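Local coordinates for protein 4-hydroxy-tetrahydrodipicolinate synthase (Thermotoga maritima, PDB 1O5K) that probably catalyses the condensation of pyruvate with aspartate-beta-semialdehyde to 4-hydroxy-tetrahydrodipicolinate, a step of lysine biosynthesis, working as a homotetramer through a Schiff base, at residues 21-24 with 29-32; 54-59 with 265-270; 204-209 with 231-236; 217-222 with 227-232. All blocks are in the same frame, centred on the assembly; numbering follows the deposited sequence.

Contact 1: residues 21-24 with 29-32; sequences IVTP and ELDL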
loop_
_atom_site.group_PDB
_atom_site.type_symbol
_atom_site.label_atom_id
_atom_site.label_comp_id
_atom_site.label_asym_id
_atom_site.label_seq_id
_atom_site.Cartn_x
_atom_site.Cartn_y
_atom_site.Cartn_z
ATOM N N ILE A 21 -0.824 17.609 -24.299
ATOM C CA ILE A 21 -2.031 18.273 -24.833
ATOM C C ILE A 21 -3.104 17.219 -25.117
ATOM O O ILE A 21 -2.791 16.086 -25.498
ATOM C CB ILE A 21 -1.678 19.128 -26.055
ATOM C CG1 ILE A 21 -2.843 20.077 -26.384
ATOM C CG2 ILE A 21 -1.268 18.256 -27.271
ATOM C CD1 ILE A 21 -2.511 21.188 -27.340
ATOM N N VAL A 22 -4.352 17.563 -24.791
ATOM C CA VAL A 22 -5.508 16.728 -25.139
ATOM C C VAL A 22 -5.714 16.616 -26.664
ATOM O O VAL A 22 -5.201 17.403 -27.441
ATOM C CB VAL A 22 -6.832 17.226 -24.509
ATOM C CG1 VAL A 22 -6.769 17.334 -22.978
ATOM C CG2 VAL A 22 -7.234 18.559 -25.119
ATOM N N THR A 23 -6.413 15.546 -27.051
ATOM C CA THR A 23 -6.852 15.303 -28.391
ATOM C C THR A 23 -8.364 15.601 -28.429
ATOM O O THR A 23 -9.152 14.776 -28.015
ATOM C CB THR A 23 -6.550 13.835 -28.787
ATOM O OG1 THR A 23 -5.130 13.586 -28.708
ATOM C CG2 THR A 23 -6.915 13.619 -30.238
ATOM N N PRO A 24 -8.781 16.777 -28.913
ATOM C CA PRO A 24 -10.203 17.048 -28.983
ATOM C C PRO A 24 -10.924 16.225 -30.025
ATOM O O PRO A 24 -10.369 15.923 -31.090
ATOM C CB PRO A 24 -10.269 18.537 -29.350
ATOM C CG PRO A 24 -8.878 19.050 -29.116
ATOM C CD PRO A 24 -7.986 17.917 -29.367
ATOM N N GLU A 29 -15.051 12.209 -33.854
ATOM C CA GLU A 29 -13.940 12.420 -34.801
ATOM C C GLU A 29 -12.904 13.410 -34.256
ATOM O O GLU A 29 -13.231 14.247 -33.445
ATOM C CB GLU A 29 -14.540 12.932 -36.099
ATOM C CG GLU A 29 -15.568 11.971 -36.681
ATOM C CD GLU A 29 -14.926 10.629 -37.025
ATOM O OE1 GLU A 29 -15.488 9.567 -36.658
ATOM O OE2 GLU A 29 -13.810 10.645 -37.607
ATOM N N LEU A 30 -11.661 13.330 -34.711
ATOM C CA LEU A 30 -10.693 14.369 -34.389
ATOM C C LEU A 30 -11.244 15.753 -34.736
ATOM O O LEU A 30 -11.859 15.960 -35.800
ATOM C CB LEU A 30 -9.431 14.256 -35.209
ATOM C CG LEU A 30 -8.408 13.214 -35.003
ATOM C CD1 LEU A 30 -7.274 13.560 -36.000
ATOM C CD2 LEU A 30 -7.902 13.214 -33.567
ATOM N N ASP A 31 -11.027 16.687 -33.838
ATOM C CA ASP A 31 -11.522 18.067 -34.008
ATOM C C ASP A 31 -10.312 18.995 -34.096
ATOM O O ASP A 31 -9.888 19.583 -33.092
ATOM C CB ASP A 31 -12.412 18.428 -32.831
ATOM C CG ASP A 31 -12.971 19.843 -32.907
ATOM O OD1 ASP A 31 -12.617 20.616 -33.824
ATOM O OD2 ASP A 31 -13.742 20.271 -32.033
ATOM N N LEU A 32 -9.721 19.091 -35.287
ATOM C CA LEU A 32 -8.473 19.845 -35.437
ATOM C C LEU A 32 -8.718 21.353 -35.299
ATOM O O LEU A 32 -7.792 22.090 -34.990
ATOM C CB LEU A 32 -7.785 19.528 -36.771
ATOM C CG LEU A 32 -7.261 18.101 -36.890
ATOM C CD1 LEU A 32 -6.746 17.828 -38.293
ATOM C CD2 LEU A 32 -6.157 17.835 -35.860
#
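Thr23 and Leu30 meet through single methyl groups, CG2 of the threonine against CD2 of the leucine at 3.5 Å, a close approach for two carbons. The two side chains are skewed against each other. Thr23 sends its methyl group to the leucine because CG2 stands anti to the backbone N; this leaves OG1 (chi1 -60°) for another partner, the carbonyl oxygen of Gly57. Next along, Pro24 touches with its CB, 4.1 Å from Asp31 CB; CB and CG also lie near the Asp31 carbonyl oxygen. Between these two side-chain contacts runs the one hydrogen bond, Asp31 N to Pro24 O at 2.9 Å. The bond ties the start and the finish of the small antiparallel hairpin 25-26/29-30, which follows the first strand of the TIM barrel and leads into helix 32-44. Asp31 is the N-cap of that helix. With CG anti to the backbone N (chi1 180°), its carboxylate is turned to its own helix, where it caps a backbone N and bonds Ser34 OG through OD2. Pro24 in turn rests on Tyr35 of the same helix.

Contact 2: residues 54-59 with 265-270; sequences GTTGES and IPVKAA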
loop_
_atom_site.group_PDB
_atom_site.type_symbol
_atom_site.label_atom_id
_atom_site.label_comp_id
_atom_site.label_asym_id
_atom_site.label_seq_id
_atom_site.Cartn_x
_atom_site.Cartn_y
_atom_site.Cartn_z
ATOM N N GLY A 54 0.211 11.535 -25.666
ATOM C CA GLY A 54 0.482 10.877 -24.381
ATOM C C GLY A 54 -0.889 10.411 -23.900
ATOM O O GLY A 54 -1.904 10.458 -24.638
ATOM N N THR A 55 -0.910 9.983 -22.645
ATOM C CA THR A 55 -2.131 9.535 -21.968
ATOM C C THR A 55 -3.174 10.593 -21.984
ATOM O O THR A 55 -4.365 10.330 -22.175
ATOM C CB THR A 55 -1.830 9.199 -20.452
ATOM O OG1 THR A 55 -0.431 8.914 -20.256
ATOM C CG2 THR A 55 -2.446 7.896 -20.127
ATOM N N THR A 56 -2.739 11.817 -21.718
ATOM C CA THR A 56 -3.656 12.970 -21.691
ATOM C C THR A 56 -4.305 13.203 -23.054
ATOM O O THR A 56 -5.371 13.734 -23.133
ATOM C CB THR A 56 -2.914 14.224 -21.240
ATOM O OG1 THR A 56 -2.298 13.992 -19.967
ATOM C CG2 THR A 56 -3.864 15.423 -20.998
ATOM N N GLY A 57 -3.630 12.811 -24.134
ATOM C CA GLY A 57 -4.212 12.904 -25.468
ATOM C C GLY A 57 -4.876 11.618 -25.948
ATOM O O GLY A 57 -5.047 11.392 -27.160
ATOM N N GLU A 58 -5.214 10.726 -25.025
ATOM C CA GLU A 58 -5.990 9.504 -25.362
ATOM C C GLU A 58 -5.325 8.644 -26.421
ATOM O O GLU A 58 -5.997 8.031 -27.253
ATOM C CB GLU A 58 -7.439 9.832 -25.719
ATOM C CG GLU A 58 -8.203 10.232 -24.482
ATOM C CD GLU A 58 -9.565 10.791 -24.753
ATOM O OE1 GLU A 58 -9.672 12.052 -24.751
ATOM O OE2 GLU A 58 -10.503 9.969 -24.956
ATOM N N SER A 59 -4.001 8.537 -26.304
ATOM C CA SER A 59 -3.298 7.697 -27.224
ATOM C C SER A 59 -3.867 6.290 -27.437
ATOM O O SER A 59 -3.771 5.806 -28.554
ATOM C CB SER A 59 -1.809 7.649 -26.912
ATOM O OG SER A 59 -1.574 7.097 -25.668
ATOM N N ILE A 265 -10.258 12.854 -18.184
ATOM C CA ILE A 265 -11.652 13.138 -18.006
ATOM C C ILE A 265 -11.879 14.544 -17.432
ATOM O O ILE A 265 -12.644 15.337 -18.046
ATOM C CB ILE A 265 -12.372 12.035 -17.218
ATOM C CG1 ILE A 265 -12.467 10.783 -18.076
ATOM C CG2 ILE A 265 -13.727 12.461 -16.817
ATOM C CD1 ILE A 265 -12.850 9.572 -17.285
ATOM N N PRO A 266 -11.260 14.903 -16.304
ATOM C CA PRO A 266 -11.458 16.277 -15.766
ATOM C C PRO A 266 -10.935 17.401 -16.643
ATOM O O PRO A 266 -11.660 18.382 -16.880
ATOM C CB PRO A 266 -10.684 16.236 -14.437
ATOM C CG PRO A 266 -10.735 14.739 -14.069
ATOM C CD PRO A 266 -10.384 14.129 -15.385
ATOM N N VAL A 267 -9.746 17.221 -17.194
ATOM C CA VAL A 267 -9.160 18.326 -18.015
ATOM C C VAL A 267 -10.007 18.629 -19.280
ATOM O O VAL A 267 -10.212 19.818 -19.645
ATOM C CB VAL A 267 -7.661 18.095 -18.299
ATOM C CG1 VAL A 267 -7.426 16.998 -19.319
ATOM C CG2 VAL A 267 -7.007 19.399 -18.771
ATOM N N LYS A 268 -10.601 17.605 -19.886
ATOM C CA LYS A 268 -11.492 17.842 -21.017
ATOM C C LYS A 268 -12.744 18.584 -20.562
ATOM O O LYS A 268 -13.179 19.479 -21.250
ATOM C CB LYS A 268 -11.828 16.565 -21.795
ATOM C CG LYS A 268 -10.693 16.109 -22.706
ATOM C CD LYS A 268 -11.089 14.991 -23.636
ATOM C CE LYS A 268 -10.475 15.172 -24.988
ATOM N NZ LYS A 268 -10.818 14.139 -25.965
ATOM N N ALA A 269 -13.296 18.234 -19.395
ATOM C CA ALA A 269 -14.491 18.961 -18.881
ATOM C C ALA A 269 -14.148 20.441 -18.598
ATOM O O ALA A 269 -14.910 21.328 -18.920
ATOM C CB ALA A 269 -15.096 18.262 -17.667
ATOM N N ALA A 270 -12.959 20.676 -18.057
ATOM C CA ALA A 270 -12.417 22.006 -17.822
ATOM C C ALA A 270 -12.247 22.820 -19.129
ATOM O O ALA A 270 -12.695 23.974 -19.230
ATOM C CB ALA A 270 -11.059 21.885 -17.055
#
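Glu58 and Lys268 form a buried salt bridge, NZ to OE1 at 2.7 Å. The two chains come from opposite directions: the glutamate runs out extended beyond CG, while the lysine bends at chi3 (141°) before its last carbons lie close to the same oxygen, CE 3.2 Å from Glu58 OE1. The ammonium meets OE1 on the syn side, 22° out of the carboxylate plane. Other hydrogen bonds fix both ends: OE2 accepts from the backbone N of Arg282, and NZ also gives to the carbonyl oxygens of Thr23 and Glu280. Were Lys268 an alanine, the Glu58 carboxylate would probably lose its counter-charge and the two carbonyls this donor.

The apolar part is slight, Thr56 CG2 against Val267 CG1 at 4.2 Å. With its methyl group turned to the helix, Thr56 keeps OG1 for Asn263 and for the pyruvate-derived end of the modified lysine at position 173, in keeping with its predicted role in pyruvate binding. Phe25 of strand 25-26 touches both charged residues. The loop 54-59 follows barrel strand 49-52 and precedes helix 64-78; helix 265-273, one of the C-terminal helices after the barrel, packs against this loop, and helix 290-302 touches its Ala269 and Ala270.

Contact 3: residues 204-209 with 231-236; sequences DRTFYL and ELCAEY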
loop_
_atom_site.group_PDB
_atom_site.type_symbol
_atom_site.label_atom_id
_atom_site.label_comp_id
_atom_site.label_asym_id
_atom_site.label_seq_id
_atom_site.Cartn_x
_atom_site.Cartn_y
_atom_site.Cartn_z
ATOM N N ASP A 204 1.561 18.263 -9.429
ATOM C CA ASP A 204 1.723 18.537 -8.008
ATOM C C ASP A 204 3.051 18.049 -7.422
ATOM O O ASP A 204 3.271 18.175 -6.228
ATOM C CB ASP A 204 0.509 18.008 -7.193
ATOM C CG ASP A 204 0.437 16.490 -7.112
ATOM O OD1 ASP A 204 1.317 15.768 -7.662
ATOM O OD2 ASP A 204 -0.514 15.930 -6.499
ATOM N N ARG A 205 3.939 17.532 -8.253
ATOM C CA ARG A 205 5.349 17.241 -7.806
ATOM C C ARG A 205 6.388 18.164 -8.469
ATOM O O ARG A 205 7.557 18.102 -8.130
ATOM C CB ARG A 205 5.719 15.799 -8.112
ATOM C CG ARG A 205 4.863 14.771 -7.352
ATOM C CD ARG A 205 5.175 14.703 -5.905
ATOM N NE ARG A 205 4.448 13.691 -5.156
ATOM C CZ ARG A 205 3.216 13.827 -4.678
ATOM N NH1 ARG A 205 2.476 14.933 -4.920
ATOM N NH2 ARG A 205 2.724 12.851 -3.934
ATOM N N THR A 206 5.960 19.038 -9.384
ATOM C CA THR A 206 6.909 19.893 -10.150
ATOM C C THR A 206 7.821 20.704 -9.232
ATOM O O THR A 206 9.046 20.706 -9.395
ATOM C CB THR A 206 6.164 20.830 -11.069
ATOM O OG1 THR A 206 5.315 20.073 -11.933
ATOM C CG2 THR A 206 7.172 21.595 -11.959
ATOM N N PHE A 207 7.234 21.432 -8.287
ATOM C CA PHE A 207 7.997 22.231 -7.348
ATOM C C PHE A 207 9.118 21.420 -6.669
ATOM O O PHE A 207 10.285 21.805 -6.663
ATOM C CB PHE A 207 7.093 22.901 -6.293
ATOM C CG PHE A 207 7.855 23.658 -5.253
ATOM C CD1 PHE A 207 8.535 24.820 -5.584
ATOM C CD2 PHE A 207 7.959 23.168 -3.925
ATOM C CE1 PHE A 207 9.258 25.525 -4.650
ATOM C CE2 PHE A 207 8.736 23.853 -2.988
ATOM C CZ PHE A 207 9.382 25.022 -3.364
ATOM N N TYR A 208 8.751 20.268 -6.148
ATOM C CA TYR A 208 9.690 19.460 -5.408
ATOM C C TYR A 208 10.721 18.805 -6.346
ATOM O O TYR A 208 11.884 18.663 -5.969
ATOM C CB TYR A 208 8.983 18.469 -4.491
ATOM C CG TYR A 208 8.243 19.161 -3.398
ATOM C CD1 TYR A 208 8.914 19.794 -2.362
ATOM C CD2 TYR A 208 6.832 19.280 -3.450
ATOM C CE1 TYR A 208 8.237 20.506 -1.399
ATOM C CE2 TYR A 208 6.144 19.994 -2.451
ATOM C CZ TYR A 208 6.833 20.597 -1.457
ATOM O OH TYR A 208 6.167 21.315 -0.472
ATOM N N LEU A 209 10.301 18.448 -7.551
ATOM C CA LEU A 209 11.224 17.963 -8.549
ATOM C C LEU A 209 12.204 19.023 -8.995
ATOM O O LEU A 209 13.380 18.707 -9.158
ATOM C CB LEU A 209 10.485 17.347 -9.730
ATOM C CG LEU A 209 11.413 16.789 -10.782
ATOM C CD1 LEU A 209 10.813 15.412 -11.176
ATOM C CD2 LEU A 209 11.504 17.787 -11.914
ATOM N N GLU A 231 5.146 30.120 -15.087
ATOM C CA GLU A 231 5.614 30.966 -13.992
ATOM C C GLU A 231 6.200 30.157 -12.834
ATOM O O GLU A 231 7.155 30.588 -12.241
ATOM C CB GLU A 231 4.457 31.842 -13.492
ATOM C CG GLU A 231 4.722 32.702 -12.275
ATOM C CD GLU A 231 3.472 33.461 -11.777
ATOM O OE1 GLU A 231 3.662 34.496 -11.073
ATOM O OE2 GLU A 231 2.310 33.005 -12.046
ATOM N N LEU A 232 5.597 29.032 -12.505
ATOM C CA LEU A 232 6.109 28.188 -11.441
ATOM C C LEU A 232 7.551 27.810 -11.733
ATOM O O LEU A 232 8.407 27.937 -10.865
ATOM C CB LEU A 232 5.211 26.962 -11.246
ATOM C CG LEU A 232 5.475 25.986 -10.087
ATOM C CD1 LEU A 232 4.267 25.104 -9.863
ATOM C CD2 LEU A 232 6.705 25.119 -10.340
ATOM N N CYS A 233 7.838 27.336 -12.950
ATOM C CA CYS A 233 9.217 26.941 -13.303
ATOM C C CYS A 233 10.125 28.150 -13.428
ATOM O O CYS A 233 11.225 28.175 -12.879
ATOM C CB CYS A 233 9.244 26.116 -14.582
ATOM S SG CYS A 233 8.232 24.601 -14.498
ATOM N N ALA A 234 9.650 29.177 -14.119
ATOM C CA ALA A 234 10.444 30.361 -14.379
ATOM C C ALA A 234 10.921 31.034 -13.099
ATOM O O ALA A 234 12.114 31.442 -12.990
ATOM C CB ALA A 234 9.653 31.347 -15.244
ATOM N N GLU A 235 10.029 31.151 -12.117
ATOM C CA GLU A 235 10.421 31.690 -10.844
ATOM C C GLU A 235 11.504 30.839 -10.170
ATOM O O GLU A 235 12.445 31.380 -9.567
ATOM C CB GLU A 235 9.204 31.858 -9.925
ATOM C CG GLU A 235 8.260 32.960 -10.323
ATOM C CD GLU A 235 8.795 34.355 -10.055
ATOM O OE1 GLU A 235 9.960 34.512 -9.624
ATOM O OE2 GLU A 235 8.059 35.316 -10.296
ATOM N N TYR A 236 11.401 29.517 -10.295
ATOM C CA TYR A 236 12.381 28.641 -9.678
ATOM C C TYR A 236 13.734 28.861 -10.351
ATOM O O TYR A 236 14.742 29.084 -9.683
ATOM C CB TYR A 236 11.982 27.149 -9.769
ATOM C CG TYR A 236 12.956 26.282 -9.040
ATOM C CD1 TYR A 236 12.799 26.015 -7.691
ATOM C CD2 TYR A 236 14.138 25.880 -9.641
ATOM C CE1 TYR A 236 13.725 25.255 -7.006
ATOM C CE2 TYR A 236 15.080 25.155 -8.949
ATOM C CZ TYR A 236 14.880 24.858 -7.637
ATOM O OH TYR A 236 15.852 24.183 -6.953
#
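Leu232 is the first residue of 231-236 to touch the other helix, and it does so with one branch: CD2 lies 3.9 Å from Thr206 CG2 and 4.3 Å from the backbone N of Phe207. CG stands anti to the backbone N (chi1 -174°), which carries the isobutyl group across to the first turn of helix 206-212. The leucine and threonine side chains meet at a slant, methyl to methyl.

Cys233 follows, its SG at 4.1 Å from the same methyl group, Thr206 CG2. That one carbon therefore sits against both a leucine branch and a sulfur. Thr206 can offer it because its hydroxyl is turned back on its own chain, where OG1 bonds the carbonyl oxygen of Asp203.

A full turn after Leu232 comes Tyr236, whose CB is directed at the opposing helix. Its approach is looser: Tyr236 CD1 comes no nearer than 4.7 Å to Phe207 CE1, and the ring leans on Leu210 and Cys211, further along helix 206-212. On that helix Phe207 packs on its chain neighbour Tyr208: CD2 sits over the centre of the Tyr208 ring, 3.6 Å above its plane, while Tyr208 CE2 lies at the edge of the phenylalanine ring.

These are two successive outer helices of the TIM barrel, joined through strand 216-219 and packed without a hydrogen bond between them. Helix 241-257 closes over Phe207 and Tyr236 by way of Ser244. On another side of helix 206-212, Arg205 and Tyr208 face a neighbouring subunit, bonding its Asp180 and Asp183, while helix 179-192 of the same chain packs against Arg205 and Leu209.

Contact 4: residues 217-222 with 227-232; sequences VISVVS and KQMVEL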
loop_
_atom_site.group_PDB
_atom_site.type_symbol
_atom_site.label_atom_id
_atom_site.label_comp_id
_atom_site.label_asym_id
_atom_site.label_seq_id
_atom_site.Cartn_x
_atom_site.Cartn_y
_atom_site.Cartn_z
ATOM N N VAL A 217 8.488 20.154 -16.148
ATOM C CA VAL A 217 7.294 19.338 -16.072
ATOM C C VAL A 217 6.667 19.084 -17.427
ATOM O O VAL A 217 6.660 19.949 -18.284
ATOM C CB VAL A 217 6.219 19.939 -15.123
ATOM C CG1 VAL A 217 5.858 21.380 -15.548
ATOM C CG2 VAL A 217 4.948 19.053 -15.002
ATOM N N ILE A 218 6.223 17.841 -17.624
ATOM C CA ILE A 218 5.365 17.501 -18.739
ATOM C C ILE A 218 3.958 17.428 -18.107
ATOM O O ILE A 218 3.640 16.515 -17.330
ATOM C CB ILE A 218 5.794 16.240 -19.472
ATOM C CG1 ILE A 218 7.145 16.493 -20.183
ATOM C CG2 ILE A 218 4.668 15.864 -20.477
ATOM C CD1 ILE A 218 7.847 15.210 -20.719
ATOM N N SER A 219 3.193 18.492 -18.387
ATOM C CA SER A 219 2.051 18.921 -17.585
ATOM C C SER A 219 0.702 18.604 -18.174
ATOM O O SER A 219 0.480 18.714 -19.350
ATOM C CB SER A 219 2.128 20.449 -17.416
ATOM O OG SER A 219 1.075 20.956 -16.614
ATOM N N VAL A 220 -0.227 18.305 -17.287
ATOM C CA VAL A 220 -1.675 18.248 -17.646
ATOM C C VAL A 220 -2.329 19.628 -17.384
ATOM O O VAL A 220 -3.097 20.179 -18.196
ATOM C CB VAL A 220 -2.325 17.211 -16.808
ATOM C CG1 VAL A 220 -3.859 17.256 -16.926
ATOM C CG2 VAL A 220 -1.805 15.791 -17.203
ATOM N N VAL A 221 -2.028 20.186 -16.218
ATOM C CA VAL A 221 -2.584 21.474 -15.802
ATOM C C VAL A 221 -2.328 22.595 -16.792
ATOM O O VAL A 221 -3.152 23.507 -16.913
ATOM C CB VAL A 221 -2.037 21.918 -14.375
ATOM C CG1 VAL A 221 -2.607 23.256 -14.023
ATOM C CG2 VAL A 221 -2.422 20.923 -13.263
ATOM N N SER A 222 -1.164 22.599 -17.448
ATOM C CA SER A 222 -0.899 23.603 -18.430
ATOM C C SER A 222 -1.868 23.639 -19.613
ATOM O O SER A 222 -1.874 24.634 -20.347
ATOM C CB SER A 222 0.528 23.482 -18.973
ATOM O OG SER A 222 0.765 22.225 -19.605
ATOM N N LYS A 227 0.183 29.737 -18.494
ATOM C CA LYS A 227 1.029 30.824 -17.981
ATOM C C LYS A 227 1.443 30.592 -16.554
ATOM O O LYS A 227 2.595 30.878 -16.201
ATOM C CB LYS A 227 0.282 32.149 -18.075
ATOM C CG LYS A 227 0.984 33.378 -17.498
ATOM C CD LYS A 227 0.108 34.588 -17.867
ATOM C CE LYS A 227 0.116 35.677 -16.816
ATOM N NZ LYS A 227 -0.917 36.715 -17.149
ATOM N N GLN A 228 0.528 30.054 -15.752
ATOM C CA GLN A 228 0.790 29.796 -14.324
ATOM C C GLN A 228 1.796 28.680 -14.137
ATOM O O GLN A 228 2.743 28.798 -13.320
ATOM C CB GLN A 228 -0.534 29.509 -13.582
ATOM C CG GLN A 228 -1.450 30.706 -13.545
ATOM C CD GLN A 228 -2.104 31.101 -14.884
ATOM O OE1 GLN A 228 -2.452 30.253 -15.727
ATOM N NE2 GLN A 228 -2.282 32.415 -15.070
ATOM N N MET A 229 1.664 27.587 -14.904
ATOM C CA MET A 229 2.706 26.541 -14.826
ATOM C C MET A 229 4.060 27.019 -15.323
ATOM O O MET A 229 5.107 26.687 -14.759
ATOM C CB MET A 229 2.287 25.302 -15.624
ATOM C CG MET A 229 1.167 24.553 -15.015
ATOM S SD MET A 229 1.568 23.877 -13.324
ATOM C CE MET A 229 2.779 22.664 -13.564
ATOM N N VAL A 230 4.059 27.860 -16.340
ATOM C CA VAL A 230 5.309 28.438 -16.826
ATOM C C VAL A 230 5.948 29.287 -15.757
ATOM O O VAL A 230 7.146 29.230 -15.572
ATOM C CB VAL A 230 5.065 29.263 -18.123
ATOM C CG1 VAL A 230 6.243 30.132 -18.496
ATOM C CG2 VAL A 230 4.760 28.333 -19.243
ATOM N N GLU A 231 5.146 30.120 -15.087
ATOM C CA GLU A 231 5.614 30.966 -13.992
ATOM C C GLU A 231 6.200 30.157 -12.834
ATOM O O GLU A 231 7.155 30.588 -12.241
ATOM C CB GLU A 231 4.457 31.842 -13.492
ATOM C CG GLU A 231 4.722 32.702 -12.275
ATOM C CD GLU A 231 3.472 33.461 -11.777
ATOM O OE1 GLU A 231 3.662 34.496 -11.073
ATOM O OE2 GLU A 231 2.310 33.005 -12.046
ATOM N N LEU A 232 5.597 29.032 -12.505
ATOM C CA LEU A 232 6.109 28.188 -11.441
ATOM C C LEU A 232 7.551 27.810 -11.733
ATOM O O LEU A 232 8.407 27.937 -10.865
ATOM C CB LEU A 232 5.211 26.962 -11.246
ATOM C CG LEU A 232 5.475 25.986 -10.087
ATOM C CD1 LEU A 232 4.267 25.104 -9.863
ATOM C CD2 LEU A 232 6.705 25.119 -10.340
#
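Met229 reaches from helix 226-237 to strand 216-219 and the turn after it, a beta-to-alpha step of the TIM barrel in which the helix folds back over the strand that precedes it. The tight part is centred on this one side chain. Bent at both chi2 and chi3 (-62° and -67°), it curls along the strand end: CG lies 3.9 Å from Ser222 N and 4.1 Å from Val221 CG1, while the terminal CE touches Val217 CG1 at 3.9 Å. Both valines cross the methionine at about a right angle. Val221 and Met229 are further enclosed by Met255 and Leu251 of helix 241-257.

The other side of the helix contrasts sharply. Lys227 points away from the strand into an exposed position, and Gln228, Val230 and Glu231 are only partly buried.

Ser219 brings a hydroxyl into this largely apolar setting, its OG 3.9 Å from Met229 CE and hydrogen-bonded to Asp203; the hydroxyl of Ser222, close by, bonds Thr19 OG1. Asp203 OD1 and Ser222 N would each probably lack this partner if Ser219 were an alanine, with the turn at 220-222 less firmly held. The bond to the turn is an ST motif: OG, held anti to its backbone N, accepts from Ser222 N at 2.9 Å with an N-H...O angle of 164°.

In the fold
Contacts 3 and 4 adjoin, their centres 8 Å apart. They share helix 226-237, and Thr206 of the first lies against Val217 of the second, OG1 to CG2 3.3 Å. Contacts 1 and 2 also touch, 10 Å between centres, with Val22 CG1 packed on Val267 CG1 at 3.7 Å. Contact 2 bonds directly to the modified lysine through Thr56 OG1; it meets contact 4 where Thr56 OG1 lies 3.3 Å from Val220 CG2. The side chains of Thr56 and Ile218, both predicted to bind pyruvate, are about 7 Å apart, consistent with contacts 2 and 4 lying beside the active site. Contacts 1 and 3 lie on opposite sides of the chain's centre, 28 Å between their centres.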